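Local structure of SspB protein (Streptomyces clavuligerus, 6JUF) at residues B[24-35]-B[95-104]; B[128-136]-B[169-180]. The protein probably takes part in a phosphorothioation-sensing antiphage defence system, the SspABCD-SspE system, as a metal-dependent DNA-cleaving enzyme of the DUF4007 family. All coordinates share one frame; numbering follows the deposited sequence.

Following the chain from its N terminus, helix 24-34 supplies the first half of contact 1, which closes when the loop 95-104 comes back against it after helix 57-66, the strand pair 70-74 and 83-87, and helix 89-95. Helix 107-118 follows that loop and leads toward contact 2. There helix 129-137 is met by helix 166-180, closing a shorter excursion that includes strand 142-144 and helix 145-159. The two closures run in series, neither nested nor crossed, with centres 24 Å apart. Helix 107-118 touches both: L104 of contact 1 packs on it, as does W131 of contact 2. Contact 1 also borders the second subunit, whereas contact 2 lies inside one chain.

Contact 1: residues B[24-35]-B[95-104]; sequences FGWLHKAYMQVQ and LDEDGADPYL
Y31 of helix 24-34 reaches D96 in the loop 95-104. Its CB meets CD1 of L95 at 4.2 Å; with CG anti to the backbone N (chi1 175°), the ring then runs out over the loop and receives CB of L95 on one face. Farther along, CE2 lies 3.7 Å from CA of D96. At the tip, D96 OD2 accepts from Y31 OH at 2.7 Å through its anti lone pair, with ring and carboxylate planes 82° apart. Two waters each link the same OD2 to the Q35 amide, one through NE2 and one through OE1. The other oxygen, OD1, takes the N-H of D98 at 2.9 Å, an Asx turn at the start of the type I turn D96 to G99. One turn before Y31, a water on H28 ND1 donates to both L95 O and P102 O, tying these two arms of the loop to the helix. At the helix start, the F24 ring edge points at P102 O, 3.1 Å from CE1, while CD1 packs 3.7 Å from L104 CD1. Y103 crosses the rings of F24 and H28 obliquely and also meets H28 of the second subunit.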
loop_
_atom_site.group_PDB
_atom_site.type_symbol
_atom_site.label_atom_id
_atom_site.label_comp_id
_atom_site.label_asym_id
_atom_site.label_seq_id
_atom_site.Cartn_x
_atom_site.Cartn_y
_atom_site.Cartn_z
ATOM N N PHE B 24 -6.045 -2.747 0.721
ATOM C CA PHE B 24 -6.678 -1.460 0.811
ATOM C C PHE B 24 -8.009 -1.395 0.003
ATOM O O PHE B 24 -9.027 -0.912 0.475
ATOM C CB PHE B 24 -5.757 -0.318 0.322
ATOM C CG PHE B 24 -6.490 0.962 0.105
ATOM C CD1 PHE B 24 -6.980 1.695 1.201
ATOM C CD2 PHE B 24 -6.835 1.388 -1.190
ATOM C CE1 PHE B 24 -7.769 2.833 1.002
ATOM C CE2 PHE B 24 -7.584 2.554 -1.366
ATOM C CZ PHE B 24 -8.061 3.268 -0.270
ATOM N N GLY B 25 -7.907 -1.900 -1.252
ATOM C CA GLY B 25 -9.087 -1.895 -2.156
ATOM C C GLY B 25 -10.291 -2.543 -1.492
ATOM O O GLY B 25 -11.424 -2.071 -1.668
ATOM N N TRP B 26 -10.045 -3.590 -0.694
ATOM C CA TRP B 26 -11.167 -4.263 -0.008
ATOM C C TRP B 26 -11.794 -3.393 1.065
ATOM O O TRP B 26 -13.044 -3.362 1.200
ATOM C CB TRP B 26 -10.685 -5.556 0.611
ATOM C CG TRP B 26 -10.440 -6.639 -0.402
ATOM C CD1 TRP B 26 -10.519 -6.568 -1.769
ATOM C CD2 TRP B 26 -10.091 -8.052 -0.088
ATOM N NE1 TRP B 26 -10.221 -7.820 -2.353
ATOM C CE2 TRP B 26 -9.927 -8.729 -1.371
ATOM C CE3 TRP B 26 -9.847 -8.746 1.081
ATOM C CZ2 TRP B 26 -9.651 -10.092 -1.458
ATOM C CZ3 TRP B 26 -9.518 -10.112 0.981
ATOM C CH2 TRP B 26 -9.405 -10.761 -0.249
ATOM N N LEU B 27 -10.967 -2.672 1.852
ATOM C CA LEU B 27 -11.527 -1.842 2.935
ATOM C C LEU B 27 -12.344 -0.691 2.287
ATOM O O LEU B 27 -13.414 -0.348 2.696
ATOM C CB LEU B 27 -10.418 -1.276 3.773
ATOM C CG LEU B 27 -9.569 -2.334 4.469
ATOM C CD1 LEU B 27 -8.543 -1.594 5.332
ATOM C CD2 LEU B 27 -10.438 -3.348 5.273
ATOM N N HIS B 28 -11.738 -0.099 1.276
ATOM C CA HIS B 28 -12.349 1.061 0.593
ATOM C C HIS B 28 -13.666 0.785 -0.102
ATOM O O HIS B 28 -14.698 1.459 0.175
ATOM C CB HIS B 28 -11.326 1.645 -0.392
ATOM C CG HIS B 28 -11.853 2.758 -1.258
ATOM N ND1 HIS B 28 -12.014 4.025 -0.793
ATOM C CD2 HIS B 28 -12.200 2.778 -2.611
ATOM C CE1 HIS B 28 -12.478 4.821 -1.815
ATOM N NE2 HIS B 28 -12.575 4.064 -2.935
ATOM N N LYS B 29 -13.624 -0.242 -0.946
ATOM C CA LYS B 29 -14.870 -0.637 -1.684
ATOM C C LYS B 29 -15.935 -1.211 -0.763
ATOM O O LYS B 29 -17.108 -0.957 -1.026
ATOM C CB LYS B 29 -14.574 -1.652 -2.772
ATOM C CG LYS B 29 -13.767 -1.021 -3.877
ATOM C CD LYS B 29 -13.592 -1.895 -5.100
ATOM C CE LYS B 29 -12.596 -3.010 -4.885
ATOM N NZ LYS B 29 -12.906 -4.148 -5.789
ATOM N N ALA B 30 -15.556 -1.939 0.300
ATOM C CA ALA B 30 -16.556 -2.392 1.284
ATOM C C ALA B 30 -17.300 -1.178 1.902
ATOM O O ALA B 30 -18.533 -1.161 1.956
ATOM C CB ALA B 30 -15.926 -3.303 2.337
ATOM N N TYR B 31 -16.546 -0.159 2.322
ATOM C CA TYR B 31 -17.140 1.040 2.912
ATOM C C TYR B 31 -18.150 1.676 1.975
ATOM O O TYR B 31 -19.257 2.011 2.340
ATOM C CB TYR B 31 -16.062 2.033 3.335
ATOM C CG TYR B 31 -16.713 3.343 3.843
ATOM C CD1 TYR B 31 -17.392 3.415 5.025
ATOM C CD2 TYR B 31 -16.644 4.510 3.043
ATOM C CE1 TYR B 31 -18.018 4.572 5.469
ATOM C CE2 TYR B 31 -17.296 5.705 3.491
ATOM C CZ TYR B 31 -17.947 5.729 4.702
ATOM O OH TYR B 31 -18.520 6.887 5.116
ATOM N N MET B 32 -17.718 1.846 0.738
ATOM C CA MET B 32 -18.505 2.597 -0.270
ATOM C C MET B 32 -19.830 1.863 -0.559
ATOM O O MET B 32 -20.888 2.456 -0.747
ATOM C CB MET B 32 -17.732 2.834 -1.574
ATOM C CG MET B 32 -16.551 3.810 -1.531
ATOM S SD MET B 32 -16.946 5.370 -0.691
ATOM C CE MET B 32 -18.078 6.078 -1.910
ATOM N N GLN B 33 -19.748 0.542 -0.600
ATOM C CA GLN B 33 -20.935 -0.314 -0.844
ATOM C C GLN B 33 -21.888 -0.479 0.355
ATOM O O GLN B 33 -23.099 -0.306 0.197
ATOM C CB GLN B 33 -20.473 -1.714 -1.279
ATOM C CG GLN B 33 -19.928 -1.843 -2.682
ATOM C CD GLN B 33 -21.017 -2.106 -3.685
ATOM O OE1 GLN B 33 -21.560 -3.208 -3.731
ATOM N NE2 GLN B 33 -21.362 -1.106 -4.467
ATOM N N VAL B 34 -21.360 -0.764 1.559
ATOM C CA VAL B 34 -22.183 -1.007 2.754
ATOM C C VAL B 34 -22.895 0.263 3.208
ATOM O O VAL B 34 -23.834 0.187 3.951
ATOM C CB VAL B 34 -21.350 -1.663 3.894
ATOM C CG1 VAL B 34 -20.443 -0.652 4.570
ATOM C CG2 VAL B 34 -22.260 -2.330 4.918
ATOM N N GLN B 35 -22.362 1.440 2.817
ATOM C CA GLN B 35 -22.951 2.726 3.250
ATOM C C GLN B 35 -24.458 2.797 2.843
ATOM O O GLN B 35 -25.318 3.237 3.618
ATOM C CB GLN B 35 -22.164 3.861 2.638
ATOM C CG GLN B 35 -21.668 4.849 3.663
ATOM C CD GLN B 35 -21.217 6.163 3.034
ATOM O OE1 GLN B 35 -20.639 6.165 1.948
ATOM N NE2 GLN B 35 -21.453 7.286 3.737
ATOM N N LEU B 95 -12.480 6.495 6.540
ATOM C CA LEU B 95 -12.449 6.085 5.161
ATOM C C LEU B 95 -13.267 6.919 4.187
ATOM O O LEU B 95 -13.099 6.741 2.979
ATOM C CB LEU B 95 -12.881 4.595 5.024
ATOM C CG LEU B 95 -11.940 3.626 5.756
ATOM C CD1 LEU B 95 -12.617 2.246 5.684
ATOM C CD2 LEU B 95 -10.589 3.648 5.098
ATOM N N ASP B 96 -14.190 7.724 4.645
ATOM C CA ASP B 96 -14.988 8.536 3.744
ATOM C C ASP B 96 -14.077 9.454 2.928
ATOM O O ASP B 96 -13.000 9.890 3.389
ATOM C CB ASP B 96 -15.956 9.364 4.554
ATOM C CG ASP B 96 -17.114 9.834 3.726
ATOM O OD1 ASP B 96 -17.013 10.948 3.162
ATOM O OD2 ASP B 96 -18.088 9.082 3.596
ATOM N N GLU B 97 -14.493 9.757 1.709
ATOM C CA GLU B 97 -13.790 10.753 0.942
ATOM C C GLU B 97 -13.606 12.046 1.731
ATOM O O GLU B 97 -12.566 12.717 1.611
ATOM C CB GLU B 97 -14.516 10.986 -0.414
ATOM C CG GLU B 97 -14.793 12.412 -0.825
ATOM C CD GLU B 97 -15.890 12.499 -1.904
ATOM O OE1 GLU B 97 -16.989 11.904 -1.744
ATOM O OE2 GLU B 97 -15.648 13.173 -2.922
ATOM N N ASP B 98 -14.575 12.354 2.589
ATOM C CA ASP B 98 -14.501 13.531 3.413
ATOM C C ASP B 98 -13.849 13.302 4.831
ATOM O O ASP B 98 -13.836 14.217 5.682
ATOM C CB ASP B 98 -15.936 14.111 3.428
ATOM C CG ASP B 98 -16.172 15.059 4.542
ATOM O OD1 ASP B 98 -15.502 16.119 4.541
ATOM O OD2 ASP B 98 -17.043 14.743 5.393
ATOM N N GLY B 99 -13.172 12.167 4.992
ATOM C CA GLY B 99 -12.700 11.666 6.300
ATOM C C GLY B 99 -11.216 11.851 6.553
ATOM O O GLY B 99 -10.562 12.665 5.873
ATOM N N ALA B 100 -10.674 11.178 7.555
ATOM C CA ALA B 100 -9.353 11.398 8.068
ATOM C C ALA B 100 -8.285 11.004 7.069
ATOM O O ALA B 100 -7.309 11.733 6.865
ATOM C CB ALA B 100 -9.110 10.639 9.390
ATOM N N ASP B 101 -8.410 9.818 6.483
ATOM C CA ASP B 101 -7.364 9.345 5.598
ATOM C C ASP B 101 -7.915 8.238 4.682
ATOM O O ASP B 101 -7.526 7.064 4.806
ATOM C CB ASP B 101 -6.176 8.864 6.460
ATOM C CG ASP B 101 -4.916 8.522 5.652
ATOM O OD1 ASP B 101 -4.828 8.826 4.457
ATOM O OD2 ASP B 101 -3.934 7.966 6.229
ATOM N N PRO B 102 -8.819 8.618 3.743
ATOM C CA PRO B 102 -9.495 7.654 2.871
ATOM C C PRO B 102 -8.544 6.726 2.073
ATOM O O PRO B 102 -8.897 5.606 1.731
ATOM C CB PRO B 102 -10.341 8.565 1.924
ATOM C CG PRO B 102 -9.743 9.938 2.098
ATOM C CD PRO B 102 -9.307 9.990 3.510
ATOM N N TYR B 103 -7.368 7.209 1.717
ATOM C CA TYR B 103 -6.418 6.427 0.901
ATOM C C TYR B 103 -5.260 5.894 1.704
ATOM O O TYR B 103 -4.265 5.436 1.093
ATOM C CB TYR B 103 -5.979 7.227 -0.359
ATOM C CG TYR B 103 -7.214 7.530 -1.182
ATOM C CD1 TYR B 103 -7.809 6.506 -1.960
ATOM C CD2 TYR B 103 -7.796 8.795 -1.163
ATOM C CE1 TYR B 103 -9.027 6.774 -2.645
ATOM C CE2 TYR B 103 -8.969 9.057 -1.874
ATOM C CZ TYR B 103 -9.560 8.043 -2.600
ATOM O OH TYR B 103 -10.671 8.274 -3.370
ATOM N N LEU B 104 -5.349 5.915 3.047
ATOM C CA LEU B 104 -4.274 5.364 3.937
ATOM C C LEU B 104 -2.907 5.874 3.496
ATOM O O LEU B 104 -1.927 5.105 3.337
ATOM C CB LEU B 104 -4.329 3.826 4.017
ATOM C CG LEU B 104 -5.688 3.223 4.468
ATOM C CD1 LEU B 104 -5.518 1.706 4.589
ATOM C CD2 LEU B 104 -6.216 3.840 5.782
HETATM O O HOH W 1 -11.490 4.816 1.718
HETATM O O HOH W 2 -12.588 6.173 -5.055
HETATM O O HOH W 3 -20.823 9.751 3.676
HETATM O O HOH W 4 -19.162 8.345 1.063
#

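Contact 2: residues B[128-136]-B[169-180]; sequences APSWYVAFH and IAKDVDCITKMY
S130 meets D172 where helix 129-136 first nears helix 169-180, the axes crossing at -65° with a closest approach of 9.8 Å. I169, in the first turn of helix 166-180, only brushes S130 OG with its CG2. One turn on, D172 OD2 accepts from S130 OG at 2.7 Å through its anti lone pair, and a water that S130 N donates to gives a second bond to the same oxygen. The other oxygen, OD1, is held by H17 NE2 and A15 N, so each oxygen of this buried carboxylate has two partners. C175 lies beside the W131 indole: CB is 3.7 Å from CH2, and SG sits in plane at the six-membered ring's edge. I176 covers a face of that indole. Its CG1, anti to the carbonyl carbon (chi1 -75°), stands 3.5 Å from the six-membered ring centroid, a CH-pi contact, while CD1, still close to the indole, lies 3.8 Å from S130 O and also touches A134 CB. M179, with an extended chain, brings SD to the edge of the five-membered ring, where W131 NE1 donates a weak bond of 3.4 Å bent to 149°. Y180 closes the row. Its OH lies 3.4 Å from W131 CD1, in the indole plane, and one face of its ring takes the edge of F135 in a T-shaped pair; CG of M179 covers the opposite face. H114 adds another ring beside F135 and Y180. W131 thus fits among D172, C175, I176 and M179 as a knob into a hole, the interlock of packed helices, in a buried core near the metal site: the side chain of C175 is about 9 Å from that of E18, a magnesium ligand although no metal is bound to this chain here.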
loop_
_atom_site.group_PDB
_atom_site.type_symbol
_atom_site.label_atom_id
_atom_site.label_comp_id
_atom_site.label_asym_id
_atom_site.label_seq_id
_atom_site.Cartn_x
_atom_site.Cartn_y
_atom_site.Cartn_z
ATOM N N ALA B 128 -10.277 -11.366 15.785
ATOM C CA ALA B 128 -9.015 -12.013 15.369
ATOM C C ALA B 128 -8.277 -12.703 16.507
ATOM O O ALA B 128 -7.201 -12.237 16.925
ATOM C CB ALA B 128 -8.108 -10.997 14.625
ATOM N N PRO B 129 -8.864 -13.780 17.057
ATOM C CA PRO B 129 -8.214 -14.384 18.255
ATOM C C PRO B 129 -6.760 -14.768 18.044
ATOM O O PRO B 129 -5.952 -14.671 18.963
ATOM C CB PRO B 129 -9.118 -15.591 18.574
ATOM C CG PRO B 129 -9.988 -15.790 17.305
ATOM C CD PRO B 129 -10.192 -14.380 16.766
ATOM N N SER B 130 -6.439 -15.269 16.858
ATOM C CA SER B 130 -5.048 -15.708 16.577
ATOM C C SER B 130 -4.082 -14.553 16.667
ATOM O O SER B 130 -2.961 -14.687 17.208
ATOM C CB SER B 130 -4.910 -16.457 15.252
ATOM O OG SER B 130 -5.528 -17.725 15.368
ATOM N N TRP B 131 -4.515 -13.416 16.132
ATOM C CA TRP B 131 -3.701 -12.178 16.270
ATOM C C TRP B 131 -3.563 -11.743 17.705
ATOM O O TRP B 131 -2.468 -11.333 18.142
ATOM C CB TRP B 131 -4.380 -11.030 15.505
ATOM C CG TRP B 131 -4.063 -11.005 14.003
ATOM C CD1 TRP B 131 -3.322 -10.047 13.359
ATOM C CD2 TRP B 131 -4.560 -11.906 12.949
ATOM N NE1 TRP B 131 -3.303 -10.263 11.985
ATOM C CE2 TRP B 131 -4.022 -11.405 11.692
ATOM C CE3 TRP B 131 -5.392 -13.052 12.923
ATOM C CZ2 TRP B 131 -4.284 -12.036 10.468
ATOM C CZ3 TRP B 131 -5.629 -13.689 11.708
ATOM C CH2 TRP B 131 -5.080 -13.220 10.507
ATOM N N TYR B 132 -4.667 -11.782 18.438
ATOM C CA TYR B 132 -4.641 -11.453 19.878
ATOM C C TYR B 132 -3.647 -12.366 20.654
ATOM O O TYR B 132 -2.825 -11.879 21.409
ATOM C CB TYR B 132 -6.063 -11.485 20.502
ATOM C CG TYR B 132 -6.006 -10.912 21.898
ATOM C CD1 TYR B 132 -5.714 -11.729 23.006
ATOM C CD2 TYR B 132 -6.289 -9.557 22.123
ATOM C CE1 TYR B 132 -5.662 -11.185 24.286
ATOM C CE2 TYR B 132 -6.207 -9.008 23.402
ATOM C CZ TYR B 132 -5.875 -9.819 24.456
ATOM O OH TYR B 132 -5.815 -9.286 25.704
ATOM N N VAL B 133 -3.668 -13.678 20.424
ATOM C CA VAL B 133 -2.671 -14.561 21.073
ATOM C C VAL B 133 -1.260 -14.129 20.655
ATOM O O VAL B 133 -0.374 -13.984 21.490
ATOM C CB VAL B 133 -2.884 -16.052 20.679
ATOM C CG1 VAL B 133 -1.749 -16.912 21.318
ATOM C CG2 VAL B 133 -4.240 -16.535 21.196
ATOM N N ALA B 134 -1.035 -13.951 19.331
ATOM C CA ALA B 134 0.324 -13.708 18.796
ATOM C C ALA B 134 0.921 -12.455 19.424
ATOM O O ALA B 134 2.064 -12.442 19.831
ATOM C CB ALA B 134 0.349 -13.594 17.249
ATOM N N PHE B 135 0.133 -11.388 19.479
ATOM C CA PHE B 135 0.649 -10.123 20.049
ATOM C C PHE B 135 0.606 -10.077 21.561
ATOM O O PHE B 135 1.570 -9.498 22.161
ATOM C CB PHE B 135 -0.075 -8.915 19.453
ATOM C CG PHE B 135 0.386 -8.598 18.054
ATOM C CD1 PHE B 135 1.375 -7.650 17.853
ATOM C CD2 PHE B 135 -0.139 -9.276 16.947
ATOM C CE1 PHE B 135 1.837 -7.351 16.560
ATOM C CE2 PHE B 135 0.310 -8.964 15.656
ATOM C CZ PHE B 135 1.326 -8.058 15.458
ATOM N N HIS B 136 -0.453 -10.598 22.195
ATOM C CA HIS B 136 -0.696 -10.293 23.621
ATOM C C HIS B 136 -0.519 -11.449 24.588
ATOM O O HIS B 136 -0.324 -11.214 25.772
ATOM C CB HIS B 136 -2.110 -9.728 23.754
ATOM C CG HIS B 136 -2.253 -8.364 23.115
ATOM N ND1 HIS B 136 -1.512 -7.318 23.508
ATOM C CD2 HIS B 136 -3.115 -7.891 22.146
ATOM C CE1 HIS B 136 -1.825 -6.218 22.796
ATOM N NE2 HIS B 136 -2.822 -6.558 21.948
ATOM N N ILE B 169 -6.169 -22.706 12.511
ATOM C CA ILE B 169 -5.208 -21.874 13.256
ATOM C C ILE B 169 -3.933 -21.730 12.410
ATOM O O ILE B 169 -3.343 -20.640 12.332
ATOM C CB ILE B 169 -4.944 -22.482 14.640
ATOM C CG1 ILE B 169 -6.232 -22.343 15.494
ATOM C CG2 ILE B 169 -3.724 -21.801 15.305
ATOM C CD1 ILE B 169 -6.278 -23.178 16.781
ATOM N N ALA B 170 -3.473 -22.812 11.793
ATOM C CA ALA B 170 -2.255 -22.709 10.938
ATOM C C ALA B 170 -2.496 -21.722 9.794
ATOM O O ALA B 170 -1.565 -21.024 9.384
ATOM C CB ALA B 170 -1.883 -24.078 10.340
ATOM N N LYS B 171 -3.723 -21.665 9.270
ATOM C CA LYS B 171 -4.041 -20.701 8.200
ATOM C C LYS B 171 -4.013 -19.263 8.777
ATOM O O LYS B 171 -3.538 -18.326 8.046
ATOM C CB LYS B 171 -5.421 -21.023 7.619
ATOM C CG LYS B 171 -5.372 -22.250 6.702
ATOM C CD LYS B 171 -6.767 -22.785 6.434
ATOM C CE LYS B 171 -6.685 -24.034 5.556
ATOM N NZ LYS B 171 -7.964 -24.761 5.542
ATOM N N ASP B 172 -4.462 -19.075 10.028
ATOM C CA ASP B 172 -4.339 -17.733 10.676
ATOM C C ASP B 172 -2.856 -17.354 10.776
ATOM O O ASP B 172 -2.478 -16.197 10.525
ATOM C CB ASP B 172 -4.944 -17.706 12.080
ATOM C CG ASP B 172 -6.443 -17.634 12.083
ATOM O OD1 ASP B 172 -7.036 -17.374 11.007
ATOM O OD2 ASP B 172 -7.018 -17.811 13.172
ATOM N N VAL B 173 -2.013 -18.303 11.152
ATOM C CA VAL B 173 -0.597 -17.992 11.320
ATOM C C VAL B 173 0.025 -17.636 10.021
ATOM O O VAL B 173 0.825 -16.700 9.931
ATOM C CB VAL B 173 0.119 -19.149 12.041
ATOM C CG1 VAL B 173 1.624 -18.966 12.046
ATOM C CG2 VAL B 173 -0.365 -19.203 13.484
ATOM N N ASP B 174 -0.328 -18.371 8.979
ATOM C CA ASP B 174 0.080 -17.998 7.602
ATOM C C ASP B 174 -0.357 -16.595 7.220
ATOM O O ASP B 174 0.434 -15.807 6.675
ATOM C CB ASP B 174 -0.486 -18.971 6.565
ATOM C CG ASP B 174 0.263 -20.282 6.543
ATOM O OD1 ASP B 174 1.396 -20.338 7.066
ATOM O OD2 ASP B 174 -0.260 -21.270 6.017
ATOM N N CYS B 175 -1.585 -16.239 7.556
ATOM C CA CYS B 175 -2.128 -14.898 7.231
ATOM C C CYS B 175 -1.429 -13.807 8.021
ATOM O O CYS B 175 -1.145 -12.717 7.481
ATOM C CB CYS B 175 -3.620 -14.875 7.544
ATOM S SG CYS B 175 -4.396 -13.395 6.767
ATOM N N ILE B 176 -1.155 -14.065 9.304
ATOM C CA ILE B 176 -0.431 -13.074 10.167
ATOM C C ILE B 176 0.947 -12.781 9.524
ATOM O O ILE B 176 1.344 -11.636 9.408
ATOM C CB ILE B 176 -0.238 -13.660 11.588
ATOM C CG1 ILE B 176 -1.549 -13.620 12.364
ATOM C CG2 ILE B 176 0.837 -12.858 12.345
ATOM C CD1 ILE B 176 -1.641 -14.497 13.618
ATOM N N THR B 177 1.637 -13.820 9.046
ATOM C CA THR B 177 2.961 -13.629 8.422
ATOM C C THR B 177 2.852 -12.789 7.139
ATOM O O THR B 177 3.588 -11.816 6.987
ATOM C CB THR B 177 3.570 -14.993 8.058
ATOM O OG1 THR B 177 3.507 -15.839 9.222
ATOM C CG2 THR B 177 5.028 -14.864 7.666
ATOM N N LYS B 178 1.913 -13.123 6.252
ATOM C CA LYS B 178 1.718 -12.373 5.008
ATOM C C LYS B 178 1.332 -10.910 5.268
ATOM O O LYS B 178 1.683 -10.032 4.457
ATOM C CB LYS B 178 0.588 -13.045 4.140
ATOM C CG LYS B 178 1.094 -14.312 3.485
ATOM C CD LYS B 178 0.163 -14.796 2.389
ATOM C CE LYS B 178 -0.925 -15.642 2.939
ATOM N NZ LYS B 178 -1.803 -15.972 1.792
ATOM N N MET B 179 0.655 -10.650 6.385
ATOM C CA MET B 179 0.156 -9.310 6.689
ATOM C C MET B 179 1.318 -8.410 7.153
ATOM O O MET B 179 1.329 -7.196 6.876
ATOM C CB MET B 179 -0.915 -9.391 7.803
ATOM C CG MET B 179 -1.403 -8.005 8.307
ATOM S SD MET B 179 -2.954 -8.296 9.215
ATOM C CE MET B 179 -3.233 -6.621 9.758
ATOM N N TYR B 180 2.251 -8.978 7.937
ATOM C CA TYR B 180 3.253 -8.130 8.598
ATOM C C TYR B 180 4.710 -8.197 8.108
ATOM O O TYR B 180 5.489 -7.292 8.434
ATOM C CB TYR B 180 3.274 -8.393 10.127
ATOM C CG TYR B 180 1.966 -8.055 10.833
ATOM C CD1 TYR B 180 1.602 -6.693 11.051
ATOM C CD2 TYR B 180 1.085 -9.040 11.256
ATOM C CE1 TYR B 180 0.368 -6.381 11.663
ATOM C CE2 TYR B 180 -0.118 -8.721 11.855
ATOM C CZ TYR B 180 -0.476 -7.407 12.081
ATOM O OH TYR B 180 -1.662 -7.129 12.710
HETATM O O HOH W 5 -8.264 -15.740 14.260
#